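Local coordinates for protein SSD1 (PDB 7AM1) that binds untranslated regions of messenger RNAs and represses their translation, as a non-enzymatic pseudonuclease of the RNase II family, at residues L449-T454 and R554-T559; F378-R383 and L392-V397; T559-I564 and L654-H659. All coordinates share one frame; numbering follows the deposited sequence.

How the contacts relate
All three contacts lie in the RNB domain, and each is largely buried. Contact 2 is internal to the sheet: a beta hairpin held by backbone hydrogen bonds, with a histidine pair on one face and apolar side chains on the other. Contact 1 takes the next strand, 446-456, and packs helix 544-568 on it through valines and one hydroxyl pair. The next turn or so of the same helix, residues 559-564, meets a loop in contact 3 by apolar packing without a hydrogen bond, with exposed Glu562 at the margin. Thr559 belongs to contacts 1 and 3, whereas contacts 2 and 3 do not touch, their centres about 18 Å apart.

Contact 1 of 3, residues L449-T454 and R554-T559; sequences LSVVYT and RKVNST
Tyr453 and Thr559 reach toward each other tip to tip where helix 544-568 packs across a strand of the RNB-domain sheet. The segment axes come within 9.6 Å at 103°, so here residues 554-559 run nearly square to residues 449-454. The hydroxyls meet in a short hydrogen bond, Tyr453 OH to Thr559 OG1 at 2.7 Å, with OG1 at the edge of the ring and in its plane. Thr559 is turned with OG1 anti to its carbonyl carbon (chi1 -66°) and CG2 anti to its backbone N; the two branches thus serve different partners, OG1 the tyrosine and CG2 the methyl CG1 of Val451, at 3.9 Å. Lys555 crosses the tyrosine obliquely, its CG 3.4 Å from Tyr453 OH, while CG2 of Val556 lies at the ring edge, 4.1 Å from Tyr453 CE2. Phe506 also meets the Tyr453 ring edge-to-face, which should help to fix how that ring is turned. A phenylalanine in place of Tyr453 would probably leave Thr559 OG1 without its hydroxyl mate and reduce the grip of the strand on the helix to apolar packing. Two residues earlier on the strand, Val451 meets Val556, and they slide past each other in opposite directions, the strand methyl CG2 of Val451 resting 3.8 Å from CG1 of Val556.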
loop_
_atom_site.group_PDB
_atom_site.type_symbol
_atom_site.label_atom_id
_atom_site.label_comp_id
_atom_site.label_asym_id
_atom_site.label_seq_id
_atom_site.Cartn_x
_atom_site.Cartn_y
_atom_site.Cartn_z
ATOM N N LEU A 449 1.052 -9.569 27.460
ATOM C CA LEU A 449 -0.371 -9.298 27.620
ATOM C C LEU A 449 -1.114 -10.364 26.830
ATOM O O LEU A 449 -0.813 -10.585 25.652
ATOM C CB LEU A 449 -0.738 -7.897 27.123
ATOM C CG LEU A 449 -0.071 -6.698 27.811
ATOM C CD1 LEU A 449 -0.535 -5.373 27.193
ATOM C CD2 LEU A 449 -0.337 -6.698 29.311
ATOM N N SER A 450 -2.062 -11.037 27.471
ATOM C CA SER A 450 -2.674 -12.217 26.883
ATOM C C SER A 450 -4.177 -12.046 26.739
ATOM O O SER A 450 -4.831 -11.428 27.584
ATOM C CB SER A 450 -2.385 -13.461 27.726
ATOM O OG SER A 450 -0.993 -13.714 27.801
ATOM N N VAL A 451 -4.706 -12.603 25.653
ATOM C CA VAL A 451 -6.139 -12.781 25.448
ATOM C C VAL A 451 -6.386 -14.280 25.308
ATOM O O VAL A 451 -5.884 -14.911 24.369
ATOM C CB VAL A 451 -6.641 -12.013 24.215
ATOM C CG1 VAL A 451 -8.117 -12.292 23.987
ATOM C CG2 VAL A 451 -6.385 -10.515 24.378
ATOM N N VAL A 452 -7.129 -14.852 26.253
ATOM C CA VAL A 452 -7.335 -16.296 26.338
ATOM C C VAL A 452 -8.807 -16.588 26.088
ATOM O O VAL A 452 -9.674 -16.116 26.833
ATOM C CB VAL A 452 -6.884 -16.849 27.699
ATOM C CG1 VAL A 452 -7.088 -18.358 27.766
ATOM C CG2 VAL A 452 -5.428 -16.488 27.946
ATOM N N TYR A 453 -9.093 -17.346 25.034
ATOM C CA TYR A 453 -10.459 -17.719 24.692
ATOM C C TYR A 453 -10.741 -19.129 25.188
ATOM O O TYR A 453 -9.939 -20.040 24.960
ATOM C CB TYR A 453 -10.690 -17.644 23.183
ATOM C CG TYR A 453 -10.414 -16.276 22.590
ATOM C CD1 TYR A 453 -11.366 -15.268 22.650
ATOM C CD2 TYR A 453 -9.202 -15.996 21.967
ATOM C CE1 TYR A 453 -11.121 -14.023 22.112
ATOM C CE2 TYR A 453 -8.947 -14.743 21.425
ATOM C CZ TYR A 453 -9.911 -13.767 21.495
ATOM O OH TYR A 453 -9.664 -12.520 20.963
ATOM N N THR A 454 -11.880 -19.304 25.855
ATOM C CA THR A 454 -12.415 -20.622 26.182
ATOM C C THR A 454 -13.460 -20.978 25.130
ATOM O O THR A 454 -14.378 -20.194 24.875
ATOM C CB THR A 454 -13.029 -20.638 27.582
ATOM O OG1 THR A 454 -12.014 -20.368 28.558
ATOM C CG2 THR A 454 -13.646 -21.986 27.879
ATOM N N ARG A 554 -6.564 -10.789 14.297
ATOM C CA ARG A 554 -7.702 -9.909 14.048
ATOM C C ARG A 554 -8.759 -10.077 15.129
ATOM O O ARG A 554 -9.359 -9.098 15.590
ATOM C CB ARG A 554 -8.298 -10.192 12.670
ATOM C CG ARG A 554 -7.464 -9.637 11.507
ATOM C CD ARG A 554 -7.965 -10.130 10.162
ATOM N NE ARG A 554 -7.245 -9.488 9.065
ATOM C CZ ARG A 554 -7.549 -9.626 7.780
ATOM N NH1 ARG A 554 -8.569 -10.391 7.415
ATOM N NH2 ARG A 554 -6.831 -8.992 6.860
ATOM N N LYS A 555 -8.983 -11.316 15.562
ATOM C CA LYS A 555 -9.904 -11.555 16.663
ATOM C C LYS A 555 -9.371 -10.942 17.952
ATOM O O LYS A 555 -10.114 -10.285 18.693
ATOM C CB LYS A 555 -10.136 -13.058 16.827
ATOM C CG LYS A 555 -11.069 -13.430 17.977
ATOM C CD LYS A 555 -12.483 -12.921 17.741
ATOM C CE LYS A 555 -13.305 -12.981 19.006
ATOM N NZ LYS A 555 -14.741 -12.690 18.752
ATOM N N VAL A 556 -8.085 -11.149 18.243
ATOM C CA VAL A 556 -7.494 -10.576 19.449
ATOM C C VAL A 556 -7.649 -9.059 19.446
ATOM O O VAL A 556 -8.101 -8.463 20.429
ATOM C CB VAL A 556 -6.016 -10.989 19.571
ATOM C CG1 VAL A 556 -5.339 -10.217 20.690
ATOM C CG2 VAL A 556 -5.898 -12.497 19.792
ATOM N N ASN A 557 -7.278 -8.412 18.340
ATOM C CA ASN A 557 -7.407 -6.961 18.258
ATOM C C ASN A 557 -8.856 -6.530 18.447
ATOM O O ASN A 557 -9.130 -5.494 19.063
ATOM C CB ASN A 557 -6.890 -6.454 16.913
ATOM C CG ASN A 557 -5.381 -6.482 16.809
ATOM O OD1 ASN A 557 -4.669 -6.249 17.787
ATOM N ND2 ASN A 557 -4.883 -6.737 15.609
ATOM N N SER A 558 -9.794 -7.296 17.886
ATOM C CA SER A 558 -11.211 -7.002 18.064
ATOM C C SER A 558 -11.600 -7.058 19.535
ATOM O O SER A 558 -12.340 -6.197 20.029
ATOM C CB SER A 558 -12.040 -7.998 17.251
ATOM O OG SER A 558 -13.422 -7.841 17.501
ATOM N N THR A 559 -11.114 -8.073 20.249
ATOM C CA THR A 559 -11.445 -8.235 21.658
ATOM C C THR A 559 -10.902 -7.082 22.485
ATOM O O THR A 559 -11.594 -6.559 23.367
ATOM C CB THR A 559 -10.893 -9.570 22.163
ATOM O OG1 THR A 559 -11.574 -10.641 21.497
ATOM C CG2 THR A 559 -11.063 -9.703 23.673
#

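Contact 2 of 3, residues F378-R383 and L392-V397; sequences FALHVR and LGCHVV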
loop_
_atom_site.group_PDB
_atom_site.type_symbol
_atom_site.label_atom_id
_atom_site.label_comp_id
_atom_site.label_asym_id
_atom_site.label_seq_id
_atom_site.Cartn_x
_atom_site.Cartn_y
_atom_site.Cartn_z
ATOM N N PHE A 378 4.591 -12.505 19.190
ATOM C CA PHE A 378 3.289 -13.128 19.373
ATOM C C PHE A 378 3.485 -14.620 19.573
ATOM O O PHE A 378 4.296 -15.241 18.881
ATOM C CB PHE A 378 2.394 -12.868 18.165
ATOM C CG PHE A 378 1.008 -13.418 18.301
ATOM C CD1 PHE A 378 0.071 -12.760 19.074
ATOM C CD2 PHE A 378 0.630 -14.567 17.628
ATOM C CE1 PHE A 378 -1.211 -13.243 19.189
ATOM C CE2 PHE A 378 -0.653 -15.048 17.737
ATOM C CZ PHE A 378 -1.574 -14.383 18.517
ATOM N N ALA A 379 2.759 -15.186 20.534
ATOM C CA ALA A 379 2.851 -16.603 20.846
ATOM C C ALA A 379 1.456 -17.136 21.141
ATOM O O ALA A 379 0.550 -16.387 21.518
ATOM C CB ALA A 379 3.795 -16.850 22.029
ATOM N N LEU A 380 1.297 -18.449 20.981
ATOM C CA LEU A 380 -0.002 -19.081 21.129
ATOM C C LEU A 380 0.116 -20.381 21.906
ATOM O O LEU A 380 1.169 -21.026 21.911
ATOM C CB LEU A 380 -0.623 -19.428 19.766
ATOM C CG LEU A 380 -1.156 -18.338 18.850
ATOM C CD1 LEU A 380 -1.422 -18.942 17.474
ATOM C CD2 LEU A 380 -2.413 -17.715 19.438
ATOM N N HIS A 381 -0.985 -20.770 22.545
ATOM C CA HIS A 381 -1.140 -22.138 23.008
ATOM C C HIS A 381 -2.579 -22.559 22.766
ATOM O O HIS A 381 -3.482 -21.723 22.682
ATOM C CB HIS A 381 -0.763 -22.323 24.488
ATOM C CG HIS A 381 -1.786 -21.832 25.468
ATOM N ND1 HIS A 381 -1.680 -20.617 26.109
ATOM C CD2 HIS A 381 -2.900 -22.422 25.966
ATOM C CE1 HIS A 381 -2.695 -20.468 26.942
ATOM N NE2 HIS A 381 -3.454 -21.547 26.870
ATOM N N VAL A 382 -2.774 -23.861 22.603
ATOM C CA VAL A 382 -4.099 -24.464 22.575
ATOM C C VAL A 382 -4.073 -25.581 23.606
ATOM O O VAL A 382 -3.107 -26.348 23.675
ATOM C CB VAL A 382 -4.477 -24.996 21.180
ATOM C CG1 VAL A 382 -5.709 -25.875 21.264
ATOM C CG2 VAL A 382 -4.709 -23.856 20.217
ATOM N N ARG A 383 -5.107 -25.652 24.427
ATOM C CA ARG A 383 -5.118 -26.603 25.525
ATOM C C ARG A 383 -6.524 -27.156 25.647
ATOM O O ARG A 383 -7.503 -26.426 25.477
ATOM C CB ARG A 383 -4.641 -25.924 26.820
ATOM C CG ARG A 383 -4.611 -26.785 28.068
ATOM C CD ARG A 383 -3.999 -25.983 29.220
ATOM N NE ARG A 383 -4.006 -26.701 30.491
ATOM C CZ ARG A 383 -4.993 -26.660 31.378
ATOM N NH1 ARG A 383 -6.076 -25.932 31.144
ATOM N NH2 ARG A 383 -4.892 -27.348 32.503
ATOM N N LEU A 392 -7.709 -21.288 23.730
ATOM C CA LEU A 392 -6.736 -20.670 22.836
ATOM C C LEU A 392 -6.153 -19.463 23.563
ATOM O O LEU A 392 -6.867 -18.488 23.824
ATOM C CB LEU A 392 -7.369 -20.251 21.513
ATOM C CG LEU A 392 -6.384 -19.594 20.542
ATOM C CD1 LEU A 392 -5.491 -20.647 19.905
ATOM C CD2 LEU A 392 -7.105 -18.766 19.491
ATOM N N GLY A 393 -4.874 -19.540 23.917
ATOM C CA GLY A 393 -4.175 -18.426 24.540
ATOM C C GLY A 393 -3.393 -17.647 23.510
ATOM O O GLY A 393 -2.661 -18.223 22.699
ATOM N N CYS A 394 -3.545 -16.322 23.541
ATOM C CA CYS A 394 -2.897 -15.415 22.600
ATOM C C CYS A 394 -2.064 -14.416 23.387
ATOM O O CYS A 394 -2.611 -13.628 24.163
ATOM C CB CYS A 394 -3.940 -14.710 21.733
ATOM S SG CYS A 394 -5.070 -15.870 20.922
ATOM N N HIS A 395 -0.746 -14.451 23.191
ATOM C CA HIS A 395 0.200 -13.745 24.044
ATOM C C HIS A 395 1.006 -12.756 23.216
ATOM O O HIS A 395 1.561 -13.120 22.173
ATOM C CB HIS A 395 1.149 -14.725 24.743
ATOM C CG HIS A 395 0.469 -15.937 25.302
ATOM N ND1 HIS A 395 -0.301 -15.905 26.444
ATOM C CD2 HIS A 395 0.447 -17.222 24.871
ATOM C CE1 HIS A 395 -0.766 -17.116 26.694
ATOM N NE2 HIS A 395 -0.329 -17.935 25.753
ATOM N N VAL A 396 1.078 -11.514 23.695
ATOM C CA VAL A 396 1.809 -10.436 23.041
ATOM C C VAL A 396 2.845 -9.887 24.013
ATOM O O VAL A 396 2.551 -9.685 25.197
ATOM C CB VAL A 396 0.859 -9.310 22.581
ATOM C CG1 VAL A 396 1.657 -8.176 21.947
ATOM C CG2 VAL A 396 -0.188 -9.850 21.618
ATOM N N VAL A 397 4.062 -9.650 23.513
ATOM C CA VAL A 397 5.105 -9.055 24.341
ATOM C C VAL A 397 4.583 -7.779 24.990
ATOM O O VAL A 397 4.008 -6.912 24.323
ATOM C CB VAL A 397 6.366 -8.781 23.502
ATOM C CG1 VAL A 397 7.381 -7.995 24.321
ATOM C CG2 VAL A 397 6.968 -10.082 23.012
#
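Ala379 and His395 face each other as a hydrogen-bonded pair of this antiparallel hairpin, Ala379 N to His395 O and His395 N to Ala379 O both measuring 2.9 Å. His381 and Gly393 form the next such pair. In the non-hydrogen-bonded positions between and beside them, CA-H...O contacts add to the seam, as from Leu380 CA to Gly393 O at 3.2 Å.

A polar link runs over the sheet as well: His381 ND1 and His395 NE2 share a hydrogen bond of 3.0 Å, the rings meeting rim to rim with planes 23° apart. At the far ends, His381 NE2 bonds Glu391 and His395 ND1 bonds Ser450, so the imidazoles link Glu391 to Ser450 in a chain of hydrogen bonds, and Glu391 would probably polarise the first ring. CG of His381 sits between its backbone N and carbonyl carbon (chi1 77°), and one face of the ring takes Gly393 CA in a CH-pi contact, 3.8 Å from the centroid.

Apolar contacts fill the other face. Leu380 CD2 touches Cys394 SG at 3.6 Å, Phe378 CD1 has Val396 CG2 at its ring edge at 3.9 Å, and Val382 CG2 presses unusually tightly on Leu392 CD1.

That apolar face lies against helices 544-568 and 495-510; the histidine face meets Phe358 and Ile472. Strand 446-456 pairs with 389-397 on one side of the hairpin and strand 367-370 with 378-384 on the other.

Contact 3 of 3, residues T559-I564 and L654-H659; sequences TVAEKI and LPIYTH
Two torsions turn methyl groups of Ile656 and Thr658 toward helix 544-568. Thr658 has OG1 anti to its backbone N (chi1 -170°), which leaves CG2 between N and the carbonyl carbon and facing Ala561; Ile656 likewise carries CG1 anti to N (chi1 -165°), with CG2 in the between position. Here, in the RNB domain, a loop packs on a helix: residues 656-658 of the loop leading from strand 635-638 to helix 668-681 pass the helix nearly extended, so that Ile656 and Thr658 point at it while Tyr657 points away.

Ala561 is the hub. Its CB approaches the loop backbone directly, 3.4 Å from Tyr657 C, and the small side chain lets the main chains come this near, with the CA atoms of Ala561 and Tyr657 5.1 Å apart. On one flank stands Ile656, whose CG1 is 4.2 Å from Ala561 CB, and whose CD1 extends to 4.0 Å from Ala561 O. Glu562 offers Ile656 its aliphatic part, CG lying 3.5 Å from Ile656 CG2; this is the more exposed margin of the contact.

No hydrogen bond joins the two segments, and the polar ends of the loop residues are satisfied elsewhere. Thr658 OG1 bonds the backbone O of Leu573, while Tyr657 OH bonds Asn557 ND2 one turn earlier on the same helix, tying the loop to it a second time. Leu574 packs on both Ala561 and Ile656, and Val672 of helix 668-681 on Val560 and Thr658.

On the other flank of Ala561 the methyl CG2 of Thr658 is nested among helix side chains, 3.6 Å from Ala561 CB and 4.3 Å from Val560 CG1, with Ile564 CD1 also at 4.3 Å from that CG2.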
loop_
_atom_site.group_PDB
_atom_site.type_symbol
_atom_site.label_atom_id
_atom_site.label_comp_id
_atom_site.label_asym_id
_atom_site.label_seq_id
_atom_site.Cartn_x
_atom_site.Cartn_y
_atom_site.Cartn_z
ATOM N N THR A 559 -11.114 -8.073 20.249
ATOM C CA THR A 559 -11.445 -8.235 21.658
ATOM C C THR A 559 -10.902 -7.082 22.485
ATOM O O THR A 559 -11.594 -6.559 23.367
ATOM C CB THR A 559 -10.893 -9.570 22.163
ATOM O OG1 THR A 559 -11.574 -10.641 21.497
ATOM C CG2 THR A 559 -11.063 -9.703 23.673
ATOM N N VAL A 560 -9.660 -6.680 22.218
ATOM C CA VAL A 560 -9.051 -5.596 22.975
ATOM C C VAL A 560 -9.772 -4.282 22.700
ATOM O O VAL A 560 -10.033 -3.502 23.624
ATOM C CB VAL A 560 -7.548 -5.519 22.650
ATOM C CG1 VAL A 560 -6.922 -4.264 23.238
ATOM C CG2 VAL A 560 -6.843 -6.768 23.181
ATOM N N ALA A 561 -10.129 -4.027 21.435
ATOM C CA ALA A 561 -10.866 -2.812 21.097
ATOM C C ALA A 561 -12.179 -2.731 21.866
ATOM O O ALA A 561 -12.530 -1.679 22.412
ATOM C CB ALA A 561 -11.133 -2.755 19.592
ATOM N N GLU A 562 -12.933 -3.834 21.898
ATOM C CA GLU A 562 -14.196 -3.866 22.630
ATOM C C GLU A 562 -13.976 -3.587 24.110
ATOM O O GLU A 562 -14.745 -2.845 24.736
ATOM C CB GLU A 562 -14.862 -5.230 22.432
ATOM C CG GLU A 562 -15.349 -5.470 21.009
ATOM C CD GLU A 562 -15.809 -6.901 20.756
ATOM O OE1 GLU A 562 -15.642 -7.756 21.651
ATOM O OE2 GLU A 562 -16.311 -7.174 19.643
ATOM N N LYS A 563 -12.917 -4.163 24.680
ATOM C CA LYS A 563 -12.650 -4.007 26.103
ATOM C C LYS A 563 -12.299 -2.567 26.458
ATOM O O LYS A 563 -12.852 -2.006 27.413
ATOM C CB LYS A 563 -11.524 -4.951 26.525
ATOM C CG LYS A 563 -11.156 -4.840 27.993
ATOM C CD LYS A 563 -10.612 -6.148 28.532
ATOM C CE LYS A 563 -11.692 -7.225 28.568
ATOM N N ILE A 564 -11.373 -1.952 25.714
ATOM C CA ILE A 564 -10.927 -0.610 26.084
ATOM C C ILE A 564 -12.013 0.422 25.807
ATOM O O ILE A 564 -12.121 1.419 26.529
ATOM C CB ILE A 564 -9.604 -0.232 25.388
ATOM C CG1 ILE A 564 -9.771 -0.173 23.871
ATOM C CG2 ILE A 564 -8.502 -1.210 25.791
ATOM C CD1 ILE A 564 -8.507 0.284 23.130
ATOM N N LEU A 654 -15.767 -5.516 10.611
ATOM C CA LEU A 654 -15.789 -5.481 12.067
ATOM C C LEU A 654 -16.420 -4.191 12.583
ATOM O O LEU A 654 -16.165 -3.113 12.031
ATOM C CB LEU A 654 -14.371 -5.623 12.632
ATOM C CG LEU A 654 -13.807 -7.043 12.541
ATOM C CD1 LEU A 654 -12.370 -7.087 13.029
ATOM C CD2 LEU A 654 -14.666 -8.027 13.328
ATOM N N PRO A 655 -17.262 -4.278 13.623
ATOM C CA PRO A 655 -17.907 -3.062 14.152
ATOM C C PRO A 655 -16.972 -2.173 14.950
ATOM O O PRO A 655 -17.277 -0.987 15.142
ATOM C CB PRO A 655 -19.026 -3.621 15.046
ATOM C CG PRO A 655 -18.509 -4.950 15.488
ATOM C CD PRO A 655 -17.696 -5.491 14.343
ATOM N N ILE A 656 -15.863 -2.714 15.450
ATOM C CA ILE A 656 -14.892 -1.937 16.207
ATOM C C ILE A 656 -13.562 -2.666 16.106
ATOM O O ILE A 656 -13.520 -3.889 15.942
ATOM C CB ILE A 656 -15.354 -1.748 17.674
ATOM C CG1 ILE A 656 -14.544 -0.648 18.367
ATOM C CG2 ILE A 656 -15.240 -3.057 18.451
ATOM C CD1 ILE A 656 -15.142 -0.216 19.709
ATOM N N TYR A 657 -12.472 -1.911 16.177
ATOM C CA TYR A 657 -11.155 -2.493 15.966
ATOM C C TYR A 657 -10.118 -1.567 16.579
ATOM O O TYR A 657 -10.380 -0.390 16.839
ATOM C CB TYR A 657 -10.890 -2.716 14.465
ATOM C CG TYR A 657 -9.800 -3.718 14.148
ATOM C CD1 TYR A 657 -9.930 -5.054 14.524
ATOM C CD2 TYR A 657 -8.663 -3.347 13.433
ATOM C CE1 TYR A 657 -8.949 -5.977 14.239
ATOM C CE2 TYR A 657 -7.674 -4.272 13.137
ATOM C CZ TYR A 657 -7.827 -5.590 13.545
ATOM O OH TYR A 657 -6.858 -6.527 13.263
ATOM N N THR A 658 -8.939 -2.129 16.822
ATOM C CA THR A 658 -7.760 -1.352 17.177
ATOM C C THR A 658 -6.534 -2.212 16.898
ATOM O O THR A 658 -6.640 -3.319 16.357
ATOM C CB THR A 658 -7.790 -0.881 18.635
ATOM O OG1 THR A 658 -6.721 0.056 18.839
ATOM C CG2 THR A 658 -7.622 -2.044 19.601
ATOM N N HIS A 659 -5.366 -1.705 17.282
ATOM C CA HIS A 659 -4.100 -2.390 17.060
ATOM C C HIS A 659 -3.424 -2.665 18.393
ATOM O O HIS A 659 -3.068 -1.734 19.125
ATOM C CB HIS A 659 -3.191 -1.575 16.142
ATOM C CG HIS A 659 -3.419 -1.847 14.691
ATOM N ND1 HIS A 659 -2.729 -1.192 13.696
ATOM C CD2 HIS A 659 -4.251 -2.714 14.064
ATOM C CE1 HIS A 659 -3.136 -1.631 12.519
ATOM N NE2 HIS A 659 -4.054 -2.561 12.714
#